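Local coordinates for putative pore-forming toxin (Bacteroides vulgatus ATCC 8482, PDB 3KOG), which is of unknown function but may be a pore-forming toxin, with an elongated body built mostly of beta strands, at residues Phe117-Thr129 with Ile227-His240. Numbering follows the deposited sequence.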
loop_
_atom_site.group_PDB
_atom_site.type_symbol
_atom_site.label_atom_id
_atom_site.label_comp_id
_atom_site.label_asym_id
_atom_site.label_seq_id
_atom_site.Cartn_x
_atom_site.Cartn_y
_atom_site.Cartn_z
ATOM N N PHE A 117 -4.003 -11.018 23.915
ATOM C CA PHE A 117 -3.705 -9.757 24.638
ATOM C C PHE A 117 -2.637 -9.928 25.697
ATOM O O PHE A 117 -2.705 -10.858 26.495
ATOM C CB PHE A 117 -4.940 -9.245 25.409
ATOM C CG PHE A 117 -6.180 -9.064 24.569
ATOM C CD1 PHE A 117 -6.355 -7.930 23.794
ATOM C CD2 PHE A 117 -7.202 -9.999 24.614
ATOM C CE1 PHE A 117 -7.522 -7.743 23.025
ATOM C CE2 PHE A 117 -8.375 -9.825 23.845
ATOM C CZ PHE A 117 -8.533 -8.690 23.065
ATOM N N LYS A 118 -1.681 -9.018 25.721
ATOM C CA LYS A 118 -0.720 -8.888 26.806
ATOM C C LYS A 118 -1.241 -7.745 27.644
ATOM O O LYS A 118 -1.389 -6.612 27.134
ATOM C CB LYS A 118 0.669 -8.503 26.293
ATOM C CG LYS A 118 1.675 -9.642 26.217
ATOM C CD LYS A 118 2.846 -9.260 25.297
ATOM N N ASN A 119 -1.541 -8.008 28.913
ATOM C CA ASN A 119 -1.892 -6.922 29.790
ATOM C C ASN A 119 -0.609 -6.357 30.351
ATOM O O ASN A 119 0.211 -7.116 30.865
ATOM C CB ASN A 119 -2.789 -7.373 30.935
ATOM C CG ASN A 119 -4.243 -7.533 30.532
ATOM O OD1 ASN A 119 -4.721 -6.973 29.551
ATOM N ND2 ASN A 119 -4.962 -8.292 31.320
ATOM N N ASN A 120 -0.455 -5.039 30.294
ATOM C CA ASN A 120 0.589 -4.340 31.016
ATOM C C ASN A 120 -0.019 -3.488 32.123
ATOM O O ASN A 120 -0.356 -2.320 31.917
ATOM C CB ASN A 120 1.383 -3.474 30.052
ATOM C CG ASN A 120 2.536 -2.781 30.710
ATOM O OD1 ASN A 120 2.914 -3.108 31.853
ATOM N ND2 ASN A 120 3.129 -1.827 29.986
ATOM N N THR A 121 -0.160 -4.088 33.303
ATOM C CA THR A 121 -0.708 -3.385 34.463
ATOM C C THR A 121 0.314 -2.442 35.143
ATOM O O THR A 121 -0.042 -1.728 36.077
ATOM C CB THR A 121 -1.246 -4.391 35.495
ATOM O OG1 THR A 121 -0.216 -5.333 35.792
ATOM C CG2 THR A 121 -2.453 -5.157 34.942
ATOM N N SER A 122 1.556 -2.414 34.659
ATOM C CA SER A 122 2.593 -1.583 35.255
ATOM C C SER A 122 2.516 -0.123 34.812
ATOM O O SER A 122 1.787 0.250 33.867
ATOM C CB SER A 122 3.989 -2.125 34.903
ATOM O OG SER A 122 4.510 -1.516 33.732
ATOM N N ASP A 123 3.338 0.692 35.471
ATOM C CA ASP A 123 3.372 2.130 35.223
ATOM C C ASP A 123 4.437 2.495 34.177
ATOM O O ASP A 123 4.790 3.673 34.051
ATOM C CB ASP A 123 3.589 2.894 36.564
ATOM C CG ASP A 123 2.607 4.064 36.739
ATOM O OD1 ASP A 123 2.535 4.932 35.829
ATOM O OD2 ASP A 123 1.891 4.101 37.777
ATOM N N TYR A 124 4.924 1.506 33.411
ATOM C CA TYR A 124 6.004 1.718 32.440
ATOM C C TYR A 124 5.663 1.157 31.039
ATOM O O TYR A 124 5.147 0.042 30.900
ATOM C CB TYR A 124 7.339 1.159 32.990
ATOM C CG TYR A 124 7.708 1.797 34.345
ATOM C CD1 TYR A 124 7.140 1.332 35.534
ATOM C CD2 TYR A 124 8.575 2.896 34.429
ATOM C CE1 TYR A 124 7.416 1.926 36.760
ATOM C CE2 TYR A 124 8.870 3.494 35.669
ATOM C CZ TYR A 124 8.281 3.002 36.825
ATOM O OH TYR A 124 8.539 3.573 38.065
ATOM N N TRP A 125 5.925 1.950 30.011
ATOM C CA TRP A 125 5.774 1.472 28.643
ATOM C C TRP A 125 7.071 0.861 28.162
ATOM O O TRP A 125 8.134 1.104 28.720
ATOM C CB TRP A 125 5.320 2.577 27.684
ATOM C CG TRP A 125 6.344 3.635 27.405
ATOM C CD1 TRP A 125 6.561 4.770 28.130
ATOM C CD2 TRP A 125 7.275 3.668 26.321
ATOM N NE1 TRP A 125 7.572 5.510 27.559
ATOM C CE2 TRP A 125 8.025 4.853 26.448
ATOM C CE3 TRP A 125 7.555 2.809 25.261
ATOM C CZ2 TRP A 125 9.030 5.195 25.558
ATOM C CZ3 TRP A 125 8.550 3.162 24.368
ATOM C CH2 TRP A 125 9.266 4.344 24.521
ATOM N N TYR A 126 6.974 0.078 27.106
ATOM C CA TYR A 126 8.122 -0.550 26.538
ATOM C C TYR A 126 7.869 -0.947 25.088
ATOM O O TYR A 126 6.734 -0.876 24.597
ATOM C CB TYR A 126 8.558 -1.739 27.424
ATOM C CG TYR A 126 7.531 -2.813 27.554
ATOM C CD1 TYR A 126 7.465 -3.824 26.610
ATOM C CD2 TYR A 126 6.616 -2.823 28.616
ATOM C CE1 TYR A 126 6.511 -4.823 26.692
ATOM C CE2 TYR A 126 5.642 -3.836 28.718
ATOM C CZ TYR A 126 5.607 -4.835 27.742
ATOM O OH TYR A 126 4.691 -5.855 27.771
ATOM N N TYR A 127 8.957 -1.298 24.397
ATOM C CA TYR A 127 8.902 -1.790 23.038
ATOM C C TYR A 127 8.767 -3.312 22.998
ATOM O O TYR A 127 9.385 -4.019 23.785
ATOM C CB TYR A 127 10.166 -1.401 22.267
ATOM C CG TYR A 127 10.270 0.074 21.953
ATOM C CD1 TYR A 127 9.336 0.692 21.121
ATOM C CD2 TYR A 127 11.308 0.851 22.475
ATOM C CE1 TYR A 127 9.416 2.029 20.823
ATOM C CE2 TYR A 127 11.404 2.201 22.172
ATOM C CZ TYR A 127 10.451 2.778 21.340
ATOM O OH TYR A 127 10.538 4.113 21.040
ATOM N N ILE A 128 7.992 -3.810 22.047
ATOM C CA ILE A 128 7.854 -5.241 21.832
ATOM C C ILE A 128 8.178 -5.509 20.364
ATOM O O ILE A 128 8.233 -4.582 19.544
ATOM C CB ILE A 128 6.426 -5.766 22.289
ATOM C CG1 ILE A 128 6.430 -7.276 22.557
ATOM C CG2 ILE A 128 5.327 -5.444 21.294
ATOM C CD1 ILE A 128 5.186 -7.785 23.316
ATOM N N THR A 129 8.487 -6.772 20.061
ATOM C CA THR A 129 8.742 -7.206 18.700
ATOM C C THR A 129 7.483 -7.832 18.159
ATOM O O THR A 129 6.825 -8.663 18.830
ATOM C CB THR A 129 9.909 -8.230 18.590
ATOM O OG1 THR A 129 11.151 -7.543 18.770
ATOM C CG2 THR A 129 9.916 -8.946 17.207
ATOM N N ILE A 227 -7.713 -1.877 30.111
ATOM C CA ILE A 227 -7.816 -3.134 30.868
ATOM C C ILE A 227 -9.076 -3.069 31.730
ATOM O O ILE A 227 -9.148 -2.265 32.695
ATOM C CB ILE A 227 -6.621 -3.379 31.783
ATOM C CG1 ILE A 227 -5.316 -3.459 30.990
ATOM C CG2 ILE A 227 -6.828 -4.672 32.598
ATOM C CD1 ILE A 227 -4.110 -3.603 31.873
ATOM N N PRO A 228 -10.081 -3.891 31.402
ATOM C CA PRO A 228 -11.367 -3.680 32.089
ATOM C C PRO A 228 -11.219 -3.891 33.576
ATOM O O PRO A 228 -10.641 -4.871 34.004
ATOM C CB PRO A 228 -12.298 -4.700 31.417
ATOM C CG PRO A 228 -11.645 -4.951 30.062
ATOM C CD PRO A 228 -10.181 -4.962 30.397
ATOM N N GLY A 229 -11.654 -2.899 34.349
ATOM C CA GLY A 229 -11.547 -2.916 35.801
ATOM C C GLY A 229 -10.318 -2.240 36.380
ATOM O O GLY A 229 -10.337 -1.905 37.550
ATOM N N HIS A 230 -9.263 -2.045 35.580
ATOM C CA HIS A 230 -8.013 -1.335 35.981
ATOM C C HIS A 230 -8.299 0.161 36.175
ATOM O O HIS A 230 -9.174 0.719 35.503
ATOM C CB HIS A 230 -6.943 -1.531 34.888
ATOM C CG HIS A 230 -5.531 -1.220 35.311
ATOM N ND1 HIS A 230 -4.894 -1.887 36.339
ATOM C CD2 HIS A 230 -4.610 -0.371 34.792
ATOM C CE1 HIS A 230 -3.658 -1.435 36.460
ATOM N NE2 HIS A 230 -3.452 -0.529 35.520
ATOM N N GLY A 231 -7.567 0.801 37.097
ATOM C CA GLY A 231 -7.865 2.168 37.535
ATOM C C GLY A 231 -7.213 3.278 36.709
ATOM O O GLY A 231 -7.390 4.456 37.029
ATOM N N HIS A 232 -6.466 2.900 35.662
ATOM C CA HIS A 232 -5.843 3.851 34.741
ATOM C C HIS A 232 -6.179 3.477 33.316
ATOM O O HIS A 232 -6.402 2.306 33.026
ATOM C CB HIS A 232 -4.316 3.833 34.871
ATOM C CG HIS A 232 -3.818 4.459 36.127
ATOM N ND1 HIS A 232 -3.956 5.807 36.385
ATOM C CD2 HIS A 232 -3.220 3.915 37.216
ATOM C CE1 HIS A 232 -3.472 6.061 37.593
ATOM N NE2 HIS A 232 -3.013 4.931 38.113
ATOM N N ALA A 233 -6.194 4.478 32.442
ATOM C CA ALA A 233 -6.271 4.270 31.014
ATOM C C ALA A 233 -4.824 4.117 30.473
ATOM O O ALA A 233 -3.862 4.387 31.190
ATOM C CB ALA A 233 -7.031 5.432 30.328
ATOM N N PRO A 234 -4.676 3.655 29.227
ATOM C CA PRO A 234 -3.332 3.468 28.719
ATOM C C PRO A 234 -2.606 4.794 28.543
ATOM O O PRO A 234 -3.209 5.775 28.062
ATOM C CB PRO A 234 -3.553 2.807 27.363
ATOM C CG PRO A 234 -4.881 2.123 27.469
ATOM C CD PRO A 234 -5.694 3.021 28.365
ATOM N N SER A 235 -1.334 4.807 28.934
ATOM C CA SER A 235 -0.461 5.985 28.766
ATOM C C SER A 235 1.013 5.579 28.827
ATOM O O SER A 235 1.344 4.405 29.014
ATOM C CB SER A 235 -0.734 7.020 29.865
ATOM O OG SER A 235 -0.320 6.546 31.142
ATOM N N HIS A 236 1.897 6.575 28.703
ATOM C CA HIS A 236 3.338 6.363 28.860
ATOM C C HIS A 236 3.758 6.247 30.315
ATOM O O HIS A 236 4.913 5.950 30.588
ATOM C CB HIS A 236 4.131 7.466 28.158
ATOM C CG HIS A 236 3.825 7.578 26.702
ATOM N ND1 HIS A 236 2.721 8.260 26.229
ATOM C CD2 HIS A 236 4.458 7.078 25.613
ATOM C CE1 HIS A 236 2.697 8.177 24.909
ATOM N NE2 HIS A 236 3.739 7.468 24.511
ATOM N N GLY A 237 2.834 6.459 31.252
ATOM C CA GLY A 237 3.095 6.163 32.652
ATOM C C GLY A 237 4.257 6.982 33.200
ATOM O O GLY A 237 4.417 8.141 32.827
ATOM N N HIS A 238 5.067 6.369 34.067
ATOM C CA HIS A 238 6.306 6.998 34.550
ATOM C C HIS A 238 7.452 6.983 33.527
ATOM O O HIS A 238 8.454 7.651 33.749
ATOM C CB HIS A 238 6.785 6.358 35.860
ATOM C CG HIS A 238 5.790 6.438 36.974
ATOM N ND1 HIS A 238 5.860 5.631 38.092
ATOM C CD2 HIS A 238 4.677 7.198 37.126
ATOM C CE1 HIS A 238 4.842 5.905 38.894
ATOM N NE2 HIS A 238 4.104 6.845 38.327
ATOM N N GLY A 239 7.321 6.240 32.422
ATOM C CA GLY A 239 8.312 6.276 31.330
ATOM C C GLY A 239 8.683 4.897 30.798
ATOM O O GLY A 239 7.971 3.911 31.043
ATOM N N HIS A 240 9.817 4.824 30.102
ATOM C CA HIS A 240 10.172 3.650 29.291
ATOM C C HIS A 240 10.332 2.368 30.121
ATOM O O HIS A 240 11.127 2.285 31.040
ATOM C CB HIS A 240 11.443 3.938 28.507
ATOM C CG HIS A 240 11.670 3.028 27.340
ATOM N ND1 HIS A 240 12.416 3.409 26.248
ATOM C CD2 HIS A 240 11.262 1.760 27.093
ATOM C CE1 HIS A 240 12.455 2.419 25.376
ATOM N NE2 HIS A 240 11.762 1.407 25.863
HETATM O O HOH W 1 11.648 -1.628 25.711
#
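An aromatic cluster pins the histidine- and glycine-rich C-terminal tail, 227-240, against the loop joining strands 98-120 and 126-143. Trp125, broad enough to serve two histidines, is its centre. The ring of His240 stacks face to face on the six-membered ring, centroids 4.1 Å apart and planes at 14°, while His240 CA lies over the five-membered ring on the same face. On the opposite face His236 turns its edge to the indole, planes at 86°. With CG between the backbone N and the carbonyl carbon (chi1 70°), the indole is swung over to the tail. A water bridges His240 NE2 and Tyr127 N.

Backbone bonds flank the cluster. His238 N donates to Asp123 O at 2.7 Å, and Trp125 N to Gly239 O at 3.0 Å. Gly237 takes the positive phi that the second position of the type II' turn 236-239 requires, and its CA comes within 3.3 Å of Asp123 O; Gly239, closing the turn, also has backbone angles that call for glycine. The Asp123 carboxylate stacks over the His238 imidazole, which might favour a protonated ring, while at the ring's edge His238 ND1 gives a weak bond to Tyr124 OH.

Within the loop, Asn120 OD1 accepts from Ser122 N and OG, while ND2 donates to Tyr124 O and Leu176 O. This is a surface contact of an irregular tail on an inter-strand loop, shaped by Asx and ST turns and a type II' turn.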